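Local coordinates for protein spindle pole body component (Chaetomium thermophilum, PDB 6L82) that probably binds gamma-tubulin and microtubule minus ends as a GCP5-type subunit, here represented by its N-terminal piece, at residues Met6-Leu9 with Ala10-Ala14; Gln55-Val58 with Gln59-Asn63; Gln94-Pro97 with Glu98-Leu102. All blocks are in the same frame, centred on the assembly; numbering follows the deposited sequence.

Contact 1. Residues Met6-Leu9 with Ala10-Ala14; sequences MAFL and AQLGA
F8 and L12, one turn apart near the start of helix 5-23, make the apolar part of this local contact. The phenyl ring and the isobutyl group meet at a slant: CD1 of L12 sits over one face of the F8 ring, 4.1 Å from its centroid and 28° off the normal, a CH-pi contact, while CD2 of L12 comes to 3.5 Å from F8 CZ. A chi1 of -178° sets CG of F8 beside the carbonyl carbon, which brings the far end of the ring, CZ and CE2, to the methyls of L12. An alanine at F8 would be likely to leave both methyls of L12 without their aromatic partner and open a gap on this side of the turn.

The backbone bonds are uneven. A10 N donates to M6 O at 3.0 Å in a nearly straight bond, and Q11 N reaches A7 O. At the next step L12 N gives only a weak bond to F8 O and a shorter one, 3.0 Å, to L9 O, where it stands above the carbonyl plane; the turn is locally tightened toward i to i+3 pairing.

L9 and L12 also pack on L42 of helix 31-45. The other protein chain of the assembly meets this surface with mixed chemistry: backbone at F8, a polar side chain at Q11 and an apolar one at L12. Within the turn itself, cohesion between side chains rests on the apolar and CH-pi contact of F8 with L12, with no charged pair across it.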
ATOM      1  N   MET A   6       9.111  15.437 -14.910  1.00 51.33           N
ATOM      2  CA  MET A   6       9.412  14.422 -15.918  1.00 49.74           C
ATOM      3  C   MET A   6      10.279  13.313 -15.331  1.00 48.85           C
ATOM      4  O   MET A   6       9.996  12.123 -15.517  1.00 42.85           O
ATOM      5  CB  MET A   6      10.088  15.053 -17.137  1.00 48.69           C
ATOM      6  CG  MET A   6      10.489  14.029 -18.203  1.00 60.28           C
ATOM      7  SD  MET A   6      11.229  14.680 -19.705  1.00 79.39           S
ATOM      8  CE  MET A   6      12.885  15.031 -19.152  1.00 79.69           C
ATOM      9  N   ALA A   7      11.321  13.683 -14.586  1.00 50.46           N
ATOM     10  CA  ALA A   7      12.120  12.674 -13.898  1.00 54.44           C
ATOM     11  C   ALA A   7      11.277  11.878 -12.903  1.00 49.76           C
ATOM     12  O   ALA A   7      11.455  10.663 -12.762  1.00 44.07           O
ATOM     13  CB  ALA A   7      13.308  13.333 -13.197  1.00 54.03           C
ATOM     14  N   PHE A   8      10.352  12.537 -12.202  1.00 51.58           N
ATOM     15  CA  PHE A   8       9.522  11.817 -11.239  1.00 49.22           C
ATOM     16  C   PHE A   8       8.692  10.745 -11.929  1.00 46.08           C
ATOM     17  O   PHE A   8       8.615   9.603 -11.461  1.00 40.73           O
ATOM     18  CB  PHE A   8       8.616  12.786 -10.483  1.00 47.16           C
ATOM     19  CG  PHE A   8       7.752  12.129  -9.440  1.00 45.29           C
ATOM     20  CD1 PHE A   8       8.327  11.502  -8.344  1.00 45.82           C
ATOM     21  CD2 PHE A   8       6.362  12.168  -9.536  1.00 47.91           C
ATOM     22  CE1 PHE A   8       7.538  10.906  -7.362  1.00 43.06           C
ATOM     23  CE2 PHE A   8       5.556  11.574  -8.557  1.00 44.45           C
ATOM     24  CZ  PHE A   8       6.147  10.944  -7.470  1.00 49.65           C
ATOM     25  N   LEU A   9       8.067  11.089 -13.054  1.00 44.01           N
ATOM     26  CA  LEU A   9       7.258  10.090 -13.742  1.00 51.45           C
ATOM     27  C   LEU A   9       8.127   8.974 -14.320  1.00 42.04           C
ATOM     28  O   LEU A   9       7.788   7.795 -14.184  1.00 40.85           O
ATOM     29  CB  LEU A   9       6.391  10.750 -14.819  1.00 52.44           C
ATOM     30  CG  LEU A   9       5.072  11.387 -14.322  1.00 62.65           C
ATOM     31  CD1 LEU A   9       4.287  10.448 -13.416  1.00 60.06           C
ATOM     32  CD2 LEU A   9       5.291  12.697 -13.605  1.00 69.39           C
ATOM     33  N   ALA A  10       9.267   9.318 -14.933  1.00 30.55           N
ATOM     34  CA  ALA A  10      10.167   8.289 -15.453  1.00 35.30           C
ATOM     35  C   ALA A  10      10.570   7.290 -14.377  1.00 42.27           C
ATOM     36  O   ALA A  10      10.759   6.104 -14.667  1.00 42.54           O
ATOM     37  CB  ALA A  10      11.423   8.931 -16.047  1.00 41.22           C
ATOM     38  N   GLN A  11      10.712   7.756 -13.135  1.00 44.13           N
ATOM     39  CA  GLN A  11      11.156   6.941 -12.015  1.00 38.30           C
ATOM     40  C   GLN A  11      10.059   6.045 -11.476  1.00 44.76           C
ATOM     41  O   GLN A  11      10.353   5.011 -10.865  1.00 57.75           O
ATOM     42  CB  GLN A  11      11.685   7.875 -10.926  1.00 36.26           C
ATOM     43  CG  GLN A  11      11.743   7.352  -9.527  1.00 52.52           C
ATOM     44  CD  GLN A  11      12.159   8.444  -8.569  1.00 67.66           C
ATOM     45  OE1 GLN A  11      12.034   8.306  -7.357  1.00 75.39           O
ATOM     46  NE2 GLN A  11      12.670   9.546  -9.117  1.00 69.85           N
ATOM     47  N   LEU A  12       8.808   6.409 -11.696  1.00 36.95           N
ATOM     48  CA  LEU A  12       7.685   5.634 -11.202  1.00 37.25           C
ATOM     49  C   LEU A  12       7.173   4.637 -12.232  1.00 41.28           C
ATOM     50  O   LEU A  12       6.370   3.759 -11.879  1.00 43.30           O
ATOM     51  CB  LEU A  12       6.550   6.577 -10.789  1.00 38.30           C
ATOM     52  CG  LEU A  12       6.399   6.974  -9.318  1.00 44.97           C
ATOM     53  CD1 LEU A  12       7.692   7.503  -8.726  1.00 41.37           C
ATOM     54  CD2 LEU A  12       5.276   8.015  -9.192  1.00 53.65           C
ATOM     55  N   GLY A  13       7.644   4.753 -13.476  1.00 38.96           N
ATOM     56  CA  GLY A  13       7.059   4.000 -14.577  1.00 42.37           C
ATOM     57  C   GLY A  13       7.093   2.500 -14.364  1.00 42.42           C
ATOM     58  O   GLY A  13       6.066   1.826 -14.464  1.00 44.94           O
ATOM     59  N   ALA A  14       8.274   1.958 -14.056  1.00 34.51           N
ATOM     60  CA  ALA A  14       8.389   0.517 -13.845  1.00 38.02           C
ATOM     61  C   ALA A  14       7.587   0.062 -12.632  1.00 35.13           C
ATOM     62  O   ALA A  14       7.039  -1.047 -12.624  1.00 28.98           O
ATOM     63  CB  ALA A  14       9.859   0.114 -13.687  1.00 28.05           C
TER

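Contact 2. Residues Gln55-Val58 with Gln59-Asn63; sequences QFEV and QDRLN
This is a local contact between side chains three and four residues apart, in the first turns of helix 55-71, where Q59, R61 and L62 lie one turn on from Q55, E57 and V58. A water joins two glutamines: it accepts from Q55 NE2 at 3.0 Å and from Q59 NE2 at 2.6 Å, so one solvent molecule bridges the carboxamides. In Q59, chi1 (-62°) sets CG beside the backbone N and 3.4 Å from Q55 O, and the bend at chi2 (-71°) then carries the carboxamide to the water.

E57 and R61 meet through carbon rather than charge. The carboxylate oxygen E57 OE1 rests 3.7 Å from R61 CG, alongside the aliphatic stem, and the carboxylate and guanidinium planes stand 47° apart. The guanidinium instead turns to E105, with which NH1 of R61 forms a salt bridge. E57 OE2 and D60 OD2 lie 4.5 Å apart, like charges that would probably disfavour each other slightly.

The pairing is that of a regular alpha-helix in an all-helical domain: the amides of Q59, D60, R61 and L62 bond in turn to the carbonyls of Q55, F56, E57 and V58, and R61 N to E57 O is the shortest at 2.8 Å.

V58 and L62 supply apolar packing toward helix 96-106. They lie side by side and point the same way, V58 CG1 standing 3.9 Å from L62 CD1; V58 packs on L100 and L62 on L104, while Q55 and R61 meet the same helix at P97 and L104.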
ATOM      1  N   GLN A  55       2.057  11.214  12.753  1.00 42.89           N
ATOM      2  CA  GLN A  55       2.477   9.979  13.416  1.00 42.04           C
ATOM      3  C   GLN A  55       1.685   9.723  14.695  1.00 39.33           C
ATOM      4  O   GLN A  55       1.467   8.562  15.070  1.00 35.49           O
ATOM      5  CB  GLN A  55       3.975  10.023  13.724  1.00 39.57           C
ATOM      6  CG  GLN A  55       4.547   8.671  14.099  1.00 50.73           C
ATOM      7  CD  GLN A  55       6.042   8.713  14.393  1.00 64.55           C
ATOM      8  OE1 GLN A  55       6.652   9.783  14.440  1.00 65.57           O
ATOM      9  NE2 GLN A  55       6.640   7.537  14.578  1.00 67.86           N
ATOM     10  N   PHE A  56       1.256  10.777  15.385  1.00 42.92           N
ATOM     11  CA  PHE A  56       0.404  10.561  16.547  1.00 39.69           C
ATOM     12  C   PHE A  56      -0.904   9.899  16.138  1.00 39.45           C
ATOM     13  O   PHE A  56      -1.366   8.961  16.798  1.00 38.56           O
ATOM     14  CB  PHE A  56       0.134  11.870  17.279  1.00 44.00           C
ATOM     15  CG  PHE A  56      -0.908  11.731  18.350  1.00 65.66           C
ATOM     16  CD1 PHE A  56      -0.651  10.970  19.487  1.00 65.75           C
ATOM     17  CD2 PHE A  56      -2.157  12.323  18.210  1.00 71.27           C
ATOM     18  CE1 PHE A  56      -1.612  10.823  20.472  1.00 64.94           C
ATOM     19  CE2 PHE A  56      -3.124  12.177  19.192  1.00 67.83           C
ATOM     20  CZ  PHE A  56      -2.847  11.426  20.323  1.00 67.83           C
ATOM     21  N   GLU A  57      -1.492  10.344  15.021  1.00 42.56           N
ATOM     22  CA  GLU A  57      -2.729   9.738  14.535  1.00 40.56           C
ATOM     23  C   GLU A  57      -2.531   8.263  14.201  1.00 40.52           C
ATOM     24  O   GLU A  57      -3.359   7.417  14.571  1.00 38.20           O
ATOM     25  CB  GLU A  57      -3.242  10.505  13.313  1.00 48.46           C
ATOM     26  CG  GLU A  57      -4.568  10.003  12.728  1.00 62.11           C
ATOM     27  CD  GLU A  57      -5.748  10.118  13.699  1.00 80.79           C
ATOM     28  OE1 GLU A  57      -6.832   9.585  13.375  1.00 88.80           O
ATOM     29  OE2 GLU A  57      -5.602  10.738  14.777  1.00 83.68           O
ATOM     30  N   VAL A  58      -1.449   7.939  13.488  1.00 36.46           N
ATOM     31  CA  VAL A  58      -1.150   6.549  13.151  1.00 27.33           C
ATOM     32  C   VAL A  58      -1.123   5.692  14.411  1.00 29.15           C
ATOM     33  O   VAL A  58      -1.693   4.597  14.453  1.00 33.19           O
ATOM     34  CB  VAL A  58       0.185   6.457  12.390  1.00 34.13           C
ATOM     35  CG1 VAL A  58       0.690   5.021  12.389  1.00 27.11           C
ATOM     36  CG2 VAL A  58       0.055   7.004  10.953  1.00 26.42           C
ATOM     37  N   GLN A  59      -0.449   6.172  15.458  1.00 26.28           N
ATOM     38  CA  GLN A  59      -0.337   5.347  16.660  1.00 34.46           C
ATOM     39  C   GLN A  59      -1.668   5.265  17.385  1.00 37.23           C
ATOM     40  O   GLN A  59      -2.008   4.215  17.944  1.00 31.78           O
ATOM     41  CB  GLN A  59       0.750   5.884  17.600  1.00 35.67           C
ATOM     42  CG  GLN A  59       2.168   5.886  17.002  1.00 56.81           C
ATOM     43  CD  GLN A  59       2.772   4.489  16.830  1.00 73.11           C
ATOM     44  OE1 GLN A  59       2.476   3.566  17.599  1.00 75.29           O
ATOM     45  NE2 GLN A  59       3.635   4.332  15.815  1.00 76.06           N
ATOM     46  N   ASP A  60      -2.442   6.354  17.363  1.00 32.72           N
ATOM     47  CA  ASP A  60      -3.767   6.330  17.966  1.00 39.57           C
ATOM     48  C   ASP A  60      -4.683   5.359  17.231  1.00 38.56           C
ATOM     49  O   ASP A  60      -5.457   4.633  17.864  1.00 40.41           O
ATOM     50  CB  ASP A  60      -4.358   7.741  17.984  1.00 54.66           C
ATOM     51  CG  ASP A  60      -5.651   7.828  18.778  1.00 61.89           C
ATOM     52  OD1 ASP A  60      -5.591   7.768  20.025  1.00 59.57           O
ATOM     53  OD2 ASP A  60      -6.726   7.978  18.156  1.00 68.64           O
ATOM     54  N   ARG A  61      -4.593   5.296  15.901  1.00 28.75           N
ATOM     55  CA  ARG A  61      -5.440   4.344  15.189  1.00 32.35           C
ATOM     56  C   ARG A  61      -4.983   2.912  15.446  1.00 35.08           C
ATOM     57  O   ARG A  61      -5.806   1.993  15.515  1.00 32.32           O
ATOM     58  CB  ARG A  61      -5.449   4.641  13.692  1.00 26.15           C
ATOM     59  CG  ARG A  61      -6.210   5.904  13.284  1.00 30.24           C
ATOM     60  CD  ARG A  61      -5.926   6.302  11.804  1.00 33.75           C
ATOM     61  NE  ARG A  61      -6.569   5.419  10.823  1.00 41.84           N
ATOM     62  CZ  ARG A  61      -6.535   5.600   9.501  1.00 46.16           C
ATOM     63  NH1 ARG A  61      -5.888   6.632   8.973  1.00 42.37           N
ATOM     64  NH2 ARG A  61      -7.150   4.740   8.699  1.00 41.92           N
ATOM     65  N   LEU A  62      -3.676   2.697  15.589  1.00 35.76           N
ATOM     66  CA  LEU A  62      -3.209   1.365  15.946  1.00 38.81           C
ATOM     67  C   LEU A  62      -3.618   1.004  17.374  1.00 38.04           C
ATOM     68  O   LEU A  62      -3.926  -0.160  17.664  1.00 38.16           O
ATOM     69  CB  LEU A  62      -1.696   1.281  15.768  1.00 38.43           C
ATOM     70  CG  LEU A  62      -1.194   1.479  14.333  1.00 39.99           C
ATOM     71  CD1 LEU A  62       0.313   1.633  14.329  1.00 31.04           C
ATOM     72  CD2 LEU A  62      -1.602   0.322  13.448  1.00 33.83           C
ATOM     73  N   ASN A  63      -3.646   1.988  18.277  1.00 40.39           N
ATOM     74  CA  ASN A  63      -4.123   1.723  19.635  1.00 39.27           C
ATOM     75  C   ASN A  63      -5.600   1.343  19.632  1.00 35.52           C
ATOM     76  O   ASN A  63      -5.999   0.370  20.278  1.00 42.90           O
ATOM     77  CB  ASN A  63      -3.865   2.932  20.538  1.00 40.77           C
ATOM     78  CG  ASN A  63      -2.386   3.099  20.866  1.00 43.66           C
ATOM     79  OD1 ASN A  63      -1.619   2.145  20.776  1.00 45.09           O
ATOM     80  ND2 ASN A  63      -1.983   4.304  21.247  1.00 45.05           N
TER
HETATM   81  O   HOH W   1       4.730   5.448  13.693  1.00 45.43           O

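Contact 3. Residues Gln94-Pro97 with Glu98-Leu102; sequences QFTP and ELLHL
T96 and L100 meet near the N-terminal end of helix 96-106, the last modelled helix of the all-helical N-terminal piece. The backbone bonds are alpha-helical. L99 N donates to F95 O, L100 N to T96 O at 3.0 Å with an N-H...O angle of 166°, and H101 N to P97 O. The first two donors approach close to the line of the carbonyl bond, while H101 N is tilted 25° from the carbonyl plane of P97. P97 has no amide hydrogen, which is readily accommodated near the N-terminal end of a helix. L99 CG lies 3.3 Å from F95 O, beside the carbonyl that its own amide bonds.

The apolar contacts are looser. T96 CG2 lies 4.2 Å from L100 CD1, the two side chains running side by side in the same direction, and F95 CB stands 4.5 Å from L99 CD1. The first pair is set by T96, whose methyl is anti to its backbone N and whose OG1 (chi1 -44°) is turned beside that nitrogen.

OG1 of T96 is hydrogen-bonded to the amide of N93, and N93 OD1 in turn makes a weak hydrogen bond to F95 N, an exchange that resembles part of a capping box.

Beyond the turn, T96 and L100 also pack on L88 of helix 75-88, and L100 and H101 on V58 of helix 55-71. F95, E98, L99 and L102 touch the other protein chain of the assembly.

Around the F95 ring, Q94 CG stands 3.7 Å above one face, over its centre, and the carboxylate oxygen E98 OE2 lies obliquely 4.2 Å from F95 CD1.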
ATOM      1  N   GLN A  94      12.223   7.518   8.923  1.00 41.84           N
ATOM      2  CA  GLN A  94      11.216   8.509   8.561  1.00 43.91           C
ATOM      3  C   GLN A  94      10.086   7.911   7.734  1.00 38.62           C
ATOM      4  O   GLN A  94       8.989   8.479   7.695  1.00 43.77           O
ATOM      5  CB  GLN A  94      11.861   9.671   7.798  1.00 43.75           C
ATOM      6  CG  GLN A  94      12.452   9.263   6.461  1.00 43.46           C
ATOM      7  CD  GLN A  94      13.360  10.327   5.879  1.00 48.77           C
ATOM      8  OE1 GLN A  94      13.046  11.519   5.914  1.00 48.26           O
ATOM      9  NE2 GLN A  94      14.492   9.899   5.333  1.00 43.96           N
ATOM     10  N   PHE A  95      10.308   6.782   7.079  1.00 34.33           N
ATOM     11  CA  PHE A  95       9.249   6.232   6.249  1.00 37.03           C
ATOM     12  C   PHE A  95       8.322   5.272   6.999  1.00 34.27           C
ATOM     13  O   PHE A  95       7.260   4.929   6.469  1.00 32.19           O
ATOM     14  CB  PHE A  95       9.862   5.544   5.020  1.00 36.84           C
ATOM     15  CG  PHE A  95      10.759   6.447   4.198  1.00 40.07           C
ATOM     16  CD1 PHE A  95      10.234   7.541   3.519  1.00 41.24           C
ATOM     17  CD2 PHE A  95      12.124   6.198   4.100  1.00 41.80           C
ATOM     18  CE1 PHE A  95      11.058   8.378   2.761  1.00 35.82           C
ATOM     19  CE2 PHE A  95      12.957   7.027   3.338  1.00 38.57           C
ATOM     20  CZ  PHE A  95      12.421   8.117   2.671  1.00 32.72           C
ATOM     21  N   THR A  96       8.666   4.853   8.220  1.00 30.34           N
ATOM     22  CA  THR A  96       7.803   3.916   8.943  1.00 35.87           C
ATOM     23  C   THR A  96       6.385   4.448   9.183  1.00 30.95           C
ATOM     24  O   THR A  96       5.423   3.740   8.848  1.00 31.64           O
ATOM     25  CB  THR A  96       8.443   3.501  10.279  1.00 39.94           C
ATOM     26  OG1 THR A  96       9.838   3.223  10.100  1.00 36.99           O
ATOM     27  CG2 THR A  96       7.748   2.246  10.824  1.00 37.81           C
ATOM     28  N   PRO A  97       6.179   5.653   9.741  1.00 35.21           N
ATOM     29  CA  PRO A  97       4.785   6.111   9.938  1.00 32.52           C
ATOM     30  C   PRO A  97       3.975   6.135   8.659  1.00 36.05           C
ATOM     31  O   PRO A  97       2.772   5.822   8.678  1.00 33.11           O
ATOM     32  CB  PRO A  97       4.952   7.530  10.508  1.00 38.15           C
ATOM     33  CG  PRO A  97       6.340   7.593  11.027  1.00 37.25           C
ATOM     34  CD  PRO A  97       7.155   6.669  10.177  1.00 36.58           C
ATOM     35  N   GLU A  98       4.603   6.515   7.540  1.00 29.08           N
ATOM     36  CA  GLU A  98       3.881   6.561   6.271  1.00 29.38           C
ATOM     37  C   GLU A  98       3.439   5.174   5.851  1.00 28.41           C
ATOM     38  O   GLU A  98       2.327   4.991   5.346  1.00 28.91           O
ATOM     39  CB  GLU A  98       4.753   7.175   5.174  1.00 31.39           C
ATOM     40  CG  GLU A  98       5.298   8.562   5.452  1.00 37.88           C
ATOM     41  CD  GLU A  98       5.906   9.198   4.198  1.00 51.58           C
ATOM     42  OE1 GLU A  98       5.417   8.935   3.079  1.00 63.59           O
ATOM     43  OE2 GLU A  98       6.886   9.951   4.328  1.00 60.05           O
ATOM     44  N   LEU A  99       4.307   4.180   6.036  1.00 31.48           N
ATOM     45  CA  LEU A  99       3.964   2.826   5.621  1.00 26.88           C
ATOM     46  C   LEU A  99       2.829   2.275   6.461  1.00 28.66           C
ATOM     47  O   LEU A  99       1.939   1.585   5.943  1.00 32.15           O
ATOM     48  CB  LEU A  99       5.193   1.924   5.712  1.00 33.71           C
ATOM     49  CG  LEU A  99       6.259   2.305   4.682  1.00 33.67           C
ATOM     50  CD1 LEU A  99       7.630   1.693   5.001  1.00 27.61           C
ATOM     51  CD2 LEU A  99       5.768   1.886   3.294  1.00 30.50           C
ATOM     52  N   LEU A 100       2.845   2.559   7.765  1.00 28.67           N
ATOM     53  CA  LEU A 100       1.746   2.108   8.602  1.00 29.77           C
ATOM     54  C   LEU A 100       0.473   2.849   8.233  1.00 30.03           C
ATOM     55  O   LEU A 100      -0.613   2.258   8.207  1.00 30.38           O
ATOM     56  CB  LEU A 100       2.078   2.283  10.087  1.00 24.99           C
ATOM     57  CG  LEU A 100       3.313   1.628  10.691  1.00 27.28           C
ATOM     58  CD1 LEU A 100       3.734   2.255  12.036  1.00 24.71           C
ATOM     59  CD2 LEU A 100       3.053   0.130  10.847  1.00 23.44           C
ATOM     60  N   HIS A 101       0.596   4.144   7.920  1.00 30.10           N
ATOM     61  CA  HIS A 101      -0.552   4.903   7.434  1.00 29.65           C
ATOM     62  C   HIS A 101      -1.172   4.232   6.221  1.00 27.66           C
ATOM     63  O   HIS A 101      -2.400   4.095   6.134  1.00 33.97           O
ATOM     64  CB  HIS A 101      -0.135   6.326   7.081  1.00 27.28           C
ATOM     65  CG  HIS A 101      -1.287   7.220   6.752  1.00 35.45           C
ATOM     66  ND1 HIS A 101      -1.124   8.524   6.335  1.00 38.60           N
ATOM     67  CD2 HIS A 101      -2.623   6.996   6.768  1.00 27.38           C
ATOM     68  CE1 HIS A 101      -2.310   9.071   6.133  1.00 34.29           C
ATOM     69  NE2 HIS A 101      -3.236   8.167   6.395  1.00 36.11           N
ATOM     70  N   LEU A 102      -0.331   3.804   5.279  1.00 22.13           N
ATOM     71  CA  LEU A 102      -0.804   3.082   4.102  1.00 28.23           C
ATOM     72  C   LEU A 102      -1.552   1.818   4.501  1.00 33.54           C
ATOM     73  O   LEU A 102      -2.627   1.532   3.958  1.00 37.73           O
ATOM     74  CB  LEU A 102       0.384   2.734   3.188  1.00 26.77           C
ATOM     75  CG  LEU A 102       0.065   1.789   2.027  1.00 28.77           C
ATOM     76  CD1 LEU A 102      -0.843   2.477   1.005  1.00 33.36           C
ATOM     77  CD2 LEU A 102       1.336   1.263   1.353  1.00 31.15           C
TER

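Overall arrangement
All three are local contacts between side chains about one turn apart along a helix. Contact 3 has its centre nearest that of the chain, about 8 Å away; contact 2 lies further out, about 15 Å, and contact 1 furthest, about 20 Å, with four of its eight touching residues exposed. Contacts 2 and 3 belong together, their centres 11 Å apart, because helices 55-71 and 96-106 pack directly. Contact 1, on helix 5-23, stands across the chain's centre from contact 2. Contacts 1 and 3 reach the second protein chain; contact 2 does not. The chemistry differs: an aromatic-aliphatic pair in contact 1, a water bridge, charged groups and a valine-leucine pair in contact 2, threonine and leucine packing in contact 3.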